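Local coordinates for cutm, flavoprotein of carbon monoxide dehydrogenase (PDB 1FFV) that probably serves as the FAD-binding subunit of carbon monoxide dehydrogenase, passing electrons released by oxidation of carbon monoxide on to an external acceptor, at residues S68-G73 against Q88-L93; T76-L81 against E96-I101. One frame throughout, in Å; residues are numbered along the deposited sequence.

Interaction 1: residues S68-G73 against Q88-L93; sequences STVVIG and QARLPL. Unlike the reference sequence in segment 88-93: Ala89 (reference Gln).
Val70 and Leu91 reach toward each other from a strand and a helix junction, and their meeting forms the tight part of this contact. The methyl CD1 of Leu91 sits 3.8 Å from both CB and CG1 of Val70, close to normal van der Waals spacing for carbons. The other Val70 branch is just as closely packed: CG2 stands 3.7 Å from CB of Arg90, the two side chains crossing at about a right angle, and 4.0 Å from CG of Leu91. Both branches of the valine are thus engaged, CG1 turned anti to the backbone N (chi1 175°) and CG2 directed to the seam between Arg90 and Leu91.

Packing is slacker two residues further along the strand, where CD1 of Ile72 comes no nearer than 4.3 Å to CD1 of Leu91. The solvent side is formed by Arg90. Its CB belongs to the packed layer, but the chain bends at chi2 and chi3 and leads the guanidinium away from Val70, in a residue that is exposed overall. There NH1 forms a salt bridge with Glu65, so the charged end is tied to strand 63-66, an outermost strand of the sheet within this chain, while CB stays against Val70.

Leu91 separates helix 85-90 from helix 92-97: it leaves helical geometry (phi/psi -140°/60°) and occupies the N-cap position of the second helix. It also touches Val172, so one leucine spans two adjacent strands. Val70 and Ile72 face the helices, whereas Val71 points to the other side of the sheet. Such helices laid on a five-stranded antiparallel sheet fit the larger lobe of the FAD-binding domain of molybdopterin dehydrogenases, where this contact is structural packing.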
ATOM      1  N   SER C  68     -14.229  -7.295 -66.091  1.00 39.19           N
ATOM      2  CA  SER C  68     -14.977  -6.145 -65.603  1.00 37.93           C
ATOM      3  C   SER C  68     -15.613  -6.409 -64.234  1.00 36.78           C
ATOM      4  O   SER C  68     -16.497  -5.670 -63.796  1.00 36.72           O
ATOM      5  CB  SER C  68     -16.049  -5.759 -66.624  1.00 38.03           C
ATOM      6  OG  SER C  68     -16.864  -6.879 -66.940  1.00 38.16           O
ATOM      7  N   THR C  69     -15.151  -7.459 -63.561  1.00 35.55           N
ATOM      8  CA  THR C  69     -15.672  -7.837 -62.250  1.00 34.17           C
ATOM      9  C   THR C  69     -14.679  -7.500 -61.145  1.00 33.28           C
ATOM     10  O   THR C  69     -13.493  -7.814 -61.259  1.00 32.92           O
ATOM     11  CB  THR C  69     -15.955  -9.356 -62.194  1.00 34.57           C
ATOM     12  OG1 THR C  69     -16.940  -9.699 -63.176  1.00 34.91           O
ATOM     13  CG2 THR C  69     -16.454  -9.770 -60.821  1.00 34.69           C
ATOM     14  N   VAL C  70     -15.145  -6.819 -60.099  1.00 32.03           N
ATOM     15  CA  VAL C  70     -14.277  -6.501 -58.972  1.00 30.72           C
ATOM     16  C   VAL C  70     -14.403  -7.673 -58.003  1.00 30.42           C
ATOM     17  O   VAL C  70     -15.510  -8.116 -57.691  1.00 30.52           O
ATOM     18  CB  VAL C  70     -14.669  -5.180 -58.277  1.00 30.64           C
ATOM     19  CG1 VAL C  70     -13.810  -4.956 -57.039  1.00 29.97           C
ATOM     20  CG2 VAL C  70     -14.488  -4.010 -59.242  1.00 30.37           C
ATOM     21  N   VAL C  71     -13.266  -8.223 -57.599  1.00 29.91           N
ATOM     22  CA  VAL C  71     -13.243  -9.357 -56.689  1.00 29.65           C
ATOM     23  C   VAL C  71     -12.743  -8.905 -55.323  1.00 29.50           C
ATOM     24  O   VAL C  71     -11.627  -8.381 -55.191  1.00 29.32           O
ATOM     25  CB  VAL C  71     -12.341 -10.484 -57.232  1.00 29.78           C
ATOM     26  CG1 VAL C  71     -12.540 -11.758 -56.427  1.00 29.84           C
ATOM     27  CG2 VAL C  71     -12.638 -10.723 -58.700  1.00 29.77           C
ATOM     28  N   ILE C  72     -13.591  -9.096 -54.315  1.00 28.72           N
ATOM     29  CA  ILE C  72     -13.276  -8.705 -52.951  1.00 28.27           C
ATOM     30  C   ILE C  72     -13.251  -9.916 -52.015  1.00 27.98           C
ATOM     31  O   ILE C  72     -14.257 -10.622 -51.872  1.00 27.20           O
ATOM     32  CB  ILE C  72     -14.317  -7.687 -52.423  1.00 28.07           C
ATOM     33  CG1 ILE C  72     -14.380  -6.464 -53.347  1.00 28.23           C
ATOM     34  CG2 ILE C  72     -13.958  -7.257 -51.018  1.00 28.08           C
ATOM     35  CD1 ILE C  72     -15.500  -5.489 -53.020  1.00 27.33           C
ATOM     36  N   GLY C  73     -12.101 -10.148 -51.379  1.00 27.59           N
ATOM     37  CA  GLY C  73     -11.977 -11.262 -50.450  1.00 27.24           C
ATOM     38  C   GLY C  73     -12.969 -11.125 -49.306  1.00 27.00           C
ATOM     39  O   GLY C  73     -13.135 -10.038 -48.751  1.00 27.08           O
ATOM     40  N   GLN C  88     -12.516   2.364 -54.772  1.00 35.01           N
ATOM     41  CA  GLN C  88     -12.804   3.793 -54.923  1.00 35.82           C
ATOM     42  C   GLN C  88     -13.102   4.225 -56.358  1.00 35.97           C
ATOM     43  O   GLN C  88     -13.961   5.073 -56.597  1.00 36.07           O
ATOM     44  CB  GLN C  88     -11.646   4.632 -54.392  1.00 36.05           C
ATOM     45  CG  GLN C  88     -11.547   4.687 -52.883  1.00 36.85           C
ATOM     46  CD  GLN C  88     -10.375   5.531 -52.412  1.00 37.58           C
ATOM     47  OE1 GLN C  88      -9.933   5.384 -51.272  1.00 38.34           O
ATOM     48  NE2 GLN C  88      -9.867   6.411 -53.278  1.00 37.50           N
ATOM     49  N   ALA C  89     -12.378   3.646 -57.309  1.00 36.35           N
ATOM     50  CA  ALA C  89     -12.548   3.993 -58.713  1.00 36.72           C
ATOM     51  C   ALA C  89     -13.639   3.206 -59.428  1.00 36.82           C
ATOM     52  O   ALA C  89     -14.364   3.763 -60.254  1.00 37.27           O
ATOM     53  CB  ALA C  89     -11.221   3.835 -59.451  1.00 36.24           C
ATOM     54  N   ARG C  90     -13.769   1.926 -59.088  1.00 37.04           N
ATOM     55  CA  ARG C  90     -14.735   1.030 -59.725  1.00 36.87           C
ATOM     56  C   ARG C  90     -16.079   0.858 -59.024  1.00 36.41           C
ATOM     57  O   ARG C  90     -17.075   0.534 -59.669  1.00 36.29           O
ATOM     58  CB  ARG C  90     -14.092  -0.345 -59.926  1.00 37.71           C
ATOM     59  CG  ARG C  90     -12.788  -0.323 -60.722  1.00 39.37           C
ATOM     60  CD  ARG C  90     -13.049  -0.151 -62.213  1.00 41.23           C
ATOM     61  NE  ARG C  90     -12.370   1.009 -62.783  1.00 42.67           N
ATOM     62  CZ  ARG C  90     -11.111   1.006 -63.210  1.00 43.51           C
ATOM     63  NH1 ARG C  90     -10.377  -0.100 -63.130  1.00 44.43           N
ATOM     64  NH2 ARG C  90     -10.595   2.101 -63.758  1.00 44.07           N
ATOM     65  N   LEU C  91     -16.102   1.022 -57.702  1.00 36.12           N
ATOM     66  CA  LEU C  91     -17.331   0.871 -56.920  1.00 35.49           C
ATOM     67  C   LEU C  91     -17.374   1.944 -55.840  1.00 35.17           C
ATOM     68  O   LEU C  91     -17.411   1.634 -54.646  1.00 35.38           O
ATOM     69  CB  LEU C  91     -17.364  -0.505 -56.244  1.00 35.34           C
ATOM     70  CG  LEU C  91     -17.043  -1.742 -57.087  1.00 35.58           C
ATOM     71  CD1 LEU C  91     -16.965  -2.976 -56.200  1.00 34.88           C
ATOM     72  CD2 LEU C  91     -18.087  -1.912 -58.181  1.00 35.63           C
ATOM     73  N   PRO C  92     -17.366   3.227 -56.240  1.00 34.86           N
ATOM     74  CA  PRO C  92     -17.398   4.336 -55.276  1.00 34.38           C
ATOM     75  C   PRO C  92     -18.454   4.223 -54.181  1.00 33.87           C
ATOM     76  O   PRO C  92     -18.242   4.703 -53.064  1.00 33.99           O
ATOM     77  CB  PRO C  92     -17.611   5.564 -56.166  1.00 34.43           C
ATOM     78  CG  PRO C  92     -18.234   4.997 -57.422  1.00 34.69           C
ATOM     79  CD  PRO C  92     -17.461   3.734 -57.619  1.00 34.47           C
ATOM     80  N   LEU C  93     -19.568   3.561 -54.492  1.00 33.19           N
ATOM     81  CA  LEU C  93     -20.661   3.370 -53.532  1.00 32.88           C
ATOM     82  C   LEU C  93     -20.198   2.612 -52.291  1.00 32.85           C
ATOM     83  O   LEU C  93     -20.474   3.029 -51.170  1.00 32.75           O
ATOM     84  CB  LEU C  93     -21.803   2.578 -54.168  1.00 32.26           C
ATOM     85  CG  LEU C  93     -23.258   2.758 -53.717  1.00 32.39           C
ATOM     86  CD1 LEU C  93     -24.007   1.461 -53.980  1.00 32.11           C
ATOM     87  CD2 LEU C  93     -23.395   3.144 -52.265  1.00 31.89           C
TER

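Interaction 2: residues T76-L81 against E96-I101; sequences TVENDL and EAAKLI. With FAD (flavin-adenine dinucleotide), chain J.
The flat carboxylate of Glu78 carries a methyl of Ile101 over one face and a methyl of Ala98 near its edge. Ile101 CD1 hangs over the face, 3.6 Å from Glu78 OE2 and displaced outward from Glu78 CD toward the oxygens, the two side chains crossing at about a right angle. Ala98 CB lies only about 19° from the carboxylate plane as measured at Glu78 OE2, from which it is 3.9 Å away. The second flat group is the flavin: Ile101 CG2 sits 3.5 Å from FAD C2, almost straight above that atom, and 3.6 Å from FAD N3, so this methyl covers the face of the pyrimidine ring.

A single side chain thereby serves two planes with its two branches. With CG2 anti to the backbone N and CG1 beside it (chi1 -63°), the short branch is directed to the isoalloxazine and the long one, extended at chi2, to Glu78. An alanine here would lose both methyls that make these contacts and would probably leave that pyrimidine face and the Glu78 carboxylate without their shared apolar spacer.

The apolar neighbours do not satisfy the carboxylate; its OE2 is hydrogen-bonded to His125 instead, which gives this buried oxygen a polar partner. Leu81 CD2, looser at 4.3 Å from Ala98 CB, completes the contact one helical turn beyond Glu78. Carbonyls of the other segment are tied as well, Ile101 O to Arg107 and Leu100 O to Lys185, the latter also hydrogen-bonded to FAD.

Helix 78-83 thus backs the end of segment 96-101, which delivers an isoleucine to the cofactor. These features belong to the flavin pocket of the FAD-binding domain in molybdopterin dehydrogenases.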
ATOM      1  N   THR C  76     -11.986  -9.147 -46.287  1.00 26.21           N
ATOM      2  CA  THR C  76     -11.572  -7.761 -46.436  1.00 26.35           C
ATOM      3  C   THR C  76     -12.233  -6.981 -45.305  1.00 26.89           C
ATOM      4  O   THR C  76     -13.436  -7.068 -45.082  1.00 27.21           O
ATOM      5  CB  THR C  76     -12.032  -7.143 -47.776  1.00 26.06           C
ATOM      6  OG1 THR C  76     -11.414  -7.839 -48.863  1.00 25.67           O
ATOM      7  CG2 THR C  76     -11.653  -5.666 -47.846  1.00 24.86           C
ATOM      8  N   VAL C  77     -11.419  -6.227 -44.588  1.00 27.55           N
ATOM      9  CA  VAL C  77     -11.874  -5.420 -43.472  1.00 27.93           C
ATOM     10  C   VAL C  77     -12.548  -4.130 -43.986  1.00 27.98           C
ATOM     11  O   VAL C  77     -12.167  -3.606 -45.041  1.00 28.46           O
ATOM     12  CB  VAL C  77     -10.652  -5.181 -42.540  1.00 28.34           C
ATOM     13  CG1 VAL C  77     -10.457  -3.720 -42.211  1.00 28.28           C
ATOM     14  CG2 VAL C  77     -10.768  -6.056 -41.305  1.00 27.93           C
ATOM     15  N   GLU C  78     -13.558  -3.640 -43.263  1.00 27.83           N
ATOM     16  CA  GLU C  78     -14.292  -2.436 -43.675  1.00 27.75           C
ATOM     17  C   GLU C  78     -13.428  -1.232 -44.089  1.00 28.04           C
ATOM     18  O   GLU C  78     -13.710  -0.594 -45.107  1.00 27.56           O
ATOM     19  CB  GLU C  78     -15.306  -2.014 -42.607  1.00 27.53           C
ATOM     20  CG  GLU C  78     -16.401  -3.048 -42.281  1.00 27.24           C
ATOM     21  CD  GLU C  78     -17.402  -3.274 -43.423  1.00 27.31           C
ATOM     22  OE1 GLU C  78     -18.211  -4.220 -43.326  1.00 26.54           O
ATOM     23  OE2 GLU C  78     -17.399  -2.506 -44.413  1.00 27.51           O
ATOM     24  N   ASN C  79     -12.381  -0.930 -43.319  1.00 27.93           N
ATOM     25  CA  ASN C  79     -11.495   0.194 -43.637  1.00 28.49           C
ATOM     26  C   ASN C  79     -10.667  -0.019 -44.911  1.00 29.03           C
ATOM     27  O   ASN C  79     -10.280   0.941 -45.578  1.00 29.08           O
ATOM     28  CB  ASN C  79     -10.570   0.519 -42.461  1.00 27.71           C
ATOM     29  CG  ASN C  79     -11.270   1.296 -41.358  1.00 28.10           C
ATOM     30  OD1 ASN C  79     -10.904   1.154 -40.190  1.00 28.97           O
ATOM     31  ND2 ASN C  79     -12.254   2.116 -41.709  1.00 26.73           N
ATOM     32  N   ASP C  80     -10.380  -1.278 -45.235  1.00 29.74           N
ATOM     33  CA  ASP C  80      -9.620  -1.599 -46.439  1.00 30.34           C
ATOM     34  C   ASP C  80     -10.510  -1.431 -47.660  1.00 30.56           C
ATOM     35  O   ASP C  80     -10.032  -1.265 -48.782  1.00 30.58           O
ATOM     36  CB  ASP C  80      -9.073  -3.022 -46.361  1.00 30.77           C
ATOM     37  CG  ASP C  80      -7.822  -3.112 -45.516  1.00 30.88           C
ATOM     38  OD1 ASP C  80      -7.630  -2.257 -44.631  1.00 31.20           O
ATOM     39  OD2 ASP C  80      -7.006  -4.024 -45.754  1.00 32.66           O
ATOM     40  N   LEU C  81     -11.814  -1.476 -47.417  1.00 30.75           N
ATOM     41  CA  LEU C  81     -12.813  -1.300 -48.452  1.00 30.62           C
ATOM     42  C   LEU C  81     -12.837   0.196 -48.770  1.00 30.64           C
ATOM     43  O   LEU C  81     -12.920   0.600 -49.931  1.00 30.98           O
ATOM     44  CB  LEU C  81     -14.166  -1.737 -47.900  1.00 30.52           C
ATOM     45  CG  LEU C  81     -15.121  -2.484 -48.815  1.00 30.57           C
ATOM     46  CD1 LEU C  81     -14.477  -3.776 -49.295  1.00 30.13           C
ATOM     47  CD2 LEU C  81     -16.408  -2.759 -48.060  1.00 30.71           C
ATOM     48  N   GLU C  96     -17.687   4.683 -50.027  1.00 33.43           N
ATOM     49  CA  GLU C  96     -18.309   5.759 -49.263  1.00 33.55           C
ATOM     50  C   GLU C  96     -19.291   5.265 -48.214  1.00 32.61           C
ATOM     51  O   GLU C  96     -19.330   5.786 -47.104  1.00 32.54           O
ATOM     52  CB  GLU C  96     -18.999   6.750 -50.204  1.00 34.76           C
ATOM     53  CG  GLU C  96     -18.036   7.680 -50.927  1.00 36.70           C
ATOM     54  CD  GLU C  96     -17.251   8.567 -49.964  1.00 37.77           C
ATOM     55  OE1 GLU C  96     -17.871   9.418 -49.276  1.00 38.04           O
ATOM     56  OE2 GLU C  96     -16.009   8.410 -49.903  1.00 38.76           O
ATOM     57  N   ALA C  97     -20.079   4.260 -48.575  1.00 31.67           N
ATOM     58  CA  ALA C  97     -21.076   3.687 -47.685  1.00 30.97           C
ATOM     59  C   ALA C  97     -20.446   2.971 -46.499  1.00 30.75           C
ATOM     60  O   ALA C  97     -21.023   2.937 -45.413  1.00 30.54           O
ATOM     61  CB  ALA C  97     -21.977   2.736 -48.452  1.00 30.82           C
ATOM     62  N   ALA C  98     -19.267   2.392 -46.709  1.00 30.11           N
ATOM     63  CA  ALA C  98     -18.579   1.685 -45.636  1.00 30.25           C
ATOM     64  C   ALA C  98     -18.218   2.648 -44.507  1.00 30.00           C
ATOM     65  O   ALA C  98     -18.089   2.237 -43.355  1.00 29.78           O
ATOM     66  CB  ALA C  98     -17.333   0.986 -46.165  1.00 30.00           C
ATOM     67  N   LYS C  99     -18.081   3.930 -44.842  1.00 29.96           N
ATOM     68  CA  LYS C  99     -17.748   4.959 -43.856  1.00 30.17           C
ATOM     69  C   LYS C  99     -18.868   5.126 -42.841  1.00 29.65           C
ATOM     70  O   LYS C  99     -18.646   5.622 -41.741  1.00 29.73           O
ATOM     71  CB  LYS C  99     -17.496   6.310 -44.531  1.00 30.53           C
ATOM     72  CG  LYS C  99     -16.228   6.392 -45.362  1.00 31.28           C
ATOM     73  CD  LYS C  99     -16.063   7.800 -45.909  1.00 32.26           C
ATOM     74  CE  LYS C  99     -14.880   7.913 -46.859  1.00 32.94           C
ATOM     75  NZ  LYS C  99     -14.692   9.335 -47.299  1.00 33.97           N
ATOM     76  N   LEU C 100     -20.071   4.725 -43.232  1.00 29.15           N
ATOM     77  CA  LEU C 100     -21.243   4.824 -42.375  1.00 28.82           C
ATOM     78  C   LEU C 100     -21.426   3.585 -41.502  1.00 28.23           C
ATOM     79  O   LEU C 100     -22.406   3.486 -40.759  1.00 28.49           O
ATOM     80  CB  LEU C 100     -22.495   5.033 -43.234  1.00 29.23           C
ATOM     81  CG  LEU C 100     -22.450   6.207 -44.215  1.00 29.82           C
ATOM     82  CD1 LEU C 100     -23.690   6.208 -45.095  1.00 29.45           C
ATOM     83  CD2 LEU C 100     -22.307   7.528 -43.444  1.00 29.79           C
ATOM     84  N   ILE C 101     -20.502   2.637 -41.593  1.00 27.27           N
ATOM     85  CA  ILE C 101     -20.613   1.418 -40.806  1.00 27.35           C
ATOM     86  C   ILE C 101     -19.799   1.480 -39.524  1.00 27.54           C
ATOM     87  O   ILE C 101     -18.601   1.763 -39.553  1.00 27.99           O
ATOM     88  CB  ILE C 101     -20.185   0.171 -41.622  1.00 27.23           C
ATOM     89  CG1 ILE C 101     -21.119  -0.013 -42.818  1.00 27.29           C
ATOM     90  CG2 ILE C 101     -20.202  -1.089 -40.746  1.00 26.40           C
ATOM     91  CD1 ILE C 101     -20.641  -1.075 -43.792  1.00 27.76           C
TER
HETATM   92  PA  FAD J1922     -18.373 -12.227 -37.275  1.00 29.21           P
HETATM   93  O1A FAD J1922     -17.519 -13.426 -37.223  1.00 29.41           O
HETATM   94  O2A FAD J1922     -18.588 -11.513 -36.143  1.00 30.00           O
HETATM   95  O5B FAD J1922     -19.677 -12.780 -37.746  1.00 29.44           O
HETATM   96  C5B FAD J1922     -19.750 -13.522 -38.947  1.00 30.73           C
HETATM   97  C4B FAD J1922     -21.054 -14.310 -38.928  1.00 30.24           C
HETATM   98  O4B FAD J1922     -21.151 -14.825 -40.291  1.00 29.94           O
HETATM   99  C3B FAD J1922     -21.053 -15.590 -38.137  1.00 30.34           C
HETATM  100  O3B FAD J1922     -22.270 -16.237 -38.025  1.00 29.91           O
HETATM  101  C2B FAD J1922     -19.952 -16.323 -38.873  1.00 29.66           C
HETATM  102  O2B FAD J1922     -19.921 -17.660 -38.506  1.00 30.02           O
HETATM  103  C1B FAD J1922     -20.354 -16.097 -40.296  1.00 29.68           C
HETATM  104  N9A FAD J1922     -19.289 -15.793 -41.235  1.00 29.29           N
HETATM  105  C8A FAD J1922     -18.335 -14.812 -41.132  1.00 28.92           C
HETATM  106  N7A FAD J1922     -17.502 -14.792 -42.169  1.00 29.07           N
HETATM  107  C5A FAD J1922     -17.933 -15.811 -42.979  1.00 28.88           C
HETATM  108  C6A FAD J1922     -17.451 -16.293 -44.265  1.00 28.68           C
HETATM  109  N6A FAD J1922     -16.429 -15.794 -44.905  1.00 28.45           N
HETATM  110  N1A FAD J1922     -18.156 -17.346 -44.770  1.00 29.19           N
HETATM  111  C2A FAD J1922     -19.222 -17.892 -44.142  1.00 28.87           C
HETATM  112  N3A FAD J1922     -19.734 -17.515 -42.973  1.00 29.60           N
HETATM  113  C4A FAD J1922     -19.059 -16.461 -42.427  1.00 29.04           C
HETATM  114  N1  FAD J1922     -22.658  -3.379 -39.179  1.00 29.93           N
HETATM  115  C2  FAD J1922     -23.280  -2.639 -40.084  1.00 29.80           C
HETATM  116  O2  FAD J1922     -23.535  -3.066 -41.161  1.00 30.34           O
HETATM  117  N3  FAD J1922     -23.680  -1.304 -39.836  1.00 29.58           N
HETATM  118  C4  FAD J1922     -23.443  -0.700 -38.631  1.00 29.96           C
HETATM  119  O4  FAD J1922     -23.797   0.448 -38.456  1.00 30.70           O
HETATM  120  C4X FAD J1922     -22.766  -1.500 -37.622  1.00 30.09           C
HETATM  121  N5  FAD J1922     -22.510  -0.964 -36.425  1.00 29.50           N
HETATM  122  C5X FAD J1922     -21.874  -1.749 -35.515  1.00 29.49           C
HETATM  123  C6  FAD J1922     -21.614  -1.177 -34.270  1.00 28.92           C
HETATM  124  C7  FAD J1922     -20.985  -1.873 -33.288  1.00 29.44           C
HETATM  125  C7M FAD J1922     -20.722  -1.227 -31.949  1.00 29.82           C
HETATM  126  C8  FAD J1922     -20.564  -3.229 -33.519  1.00 29.34           C
HETATM  127  C8M FAD J1922     -19.864  -4.027 -32.444  1.00 28.68           C
HETATM  128  C9  FAD J1922     -20.812  -3.821 -34.767  1.00 29.43           C
HETATM  129  C9A FAD J1922     -21.458  -3.090 -35.756  1.00 29.73           C
HETATM  130  N10 FAD J1922     -21.745  -3.630 -37.043  1.00 29.77           N
HETATM  131  C10 FAD J1922     -22.379  -2.870 -37.957  1.00 29.94           C
HETATM  132  C1' FAD J1922     -21.304  -5.028 -37.359  1.00 30.05           C
HETATM  133  C2' FAD J1922     -19.974  -5.399 -38.165  1.00 30.24           C
HETATM  134  O2' FAD J1922     -20.400  -4.430 -39.086  1.00 30.18           O
HETATM  135  C3' FAD J1922     -20.477  -6.818 -37.984  1.00 31.08           C
HETATM  136  O3' FAD J1922     -19.124  -6.607 -37.519  1.00 31.07           O
HETATM  137  C4' FAD J1922     -19.812  -7.975 -38.698  1.00 30.88           C
HETATM  138  O4' FAD J1922     -21.265  -7.935 -38.884  1.00 30.48           O
HETATM  139  C5' FAD J1922     -20.140  -9.464 -38.537  1.00 30.09           C
HETATM  140  O5' FAD J1922     -18.820  -9.330 -39.450  1.00 29.13           O
HETATM  141  P   FAD J1922     -17.557  -9.953 -38.852  1.00 28.06           P
HETATM  142  O1P FAD J1922     -16.508  -9.816 -39.980  1.00 28.43           O
HETATM  143  O2P FAD J1922     -17.152  -9.372 -37.663  1.00 29.20           O
HETATM  144  O3P FAD J1922     -17.871 -11.353 -38.517  1.00 29.34           O

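Interactions 1 and 2 are neighbours that touch, their centres 12 Å apart. The join is made by Ile72 CG2, which packs at 3.9 Å on Leu81 CD1, so the strand of the first contact touches the helix of the second. The chain order interlocks them: strand 69-73 is followed by helix 78-83, then helix 85-90 and helix 92-97, and segments 88-93 and 96-101 share that last helix. Their relation to the cofactor differs. Interaction 2 reaches FAD directly through Ile101, whereas the side chain of Ile72 in interaction 1 remains about 11 Å from it, which places the sheet packing behind the pocket wall.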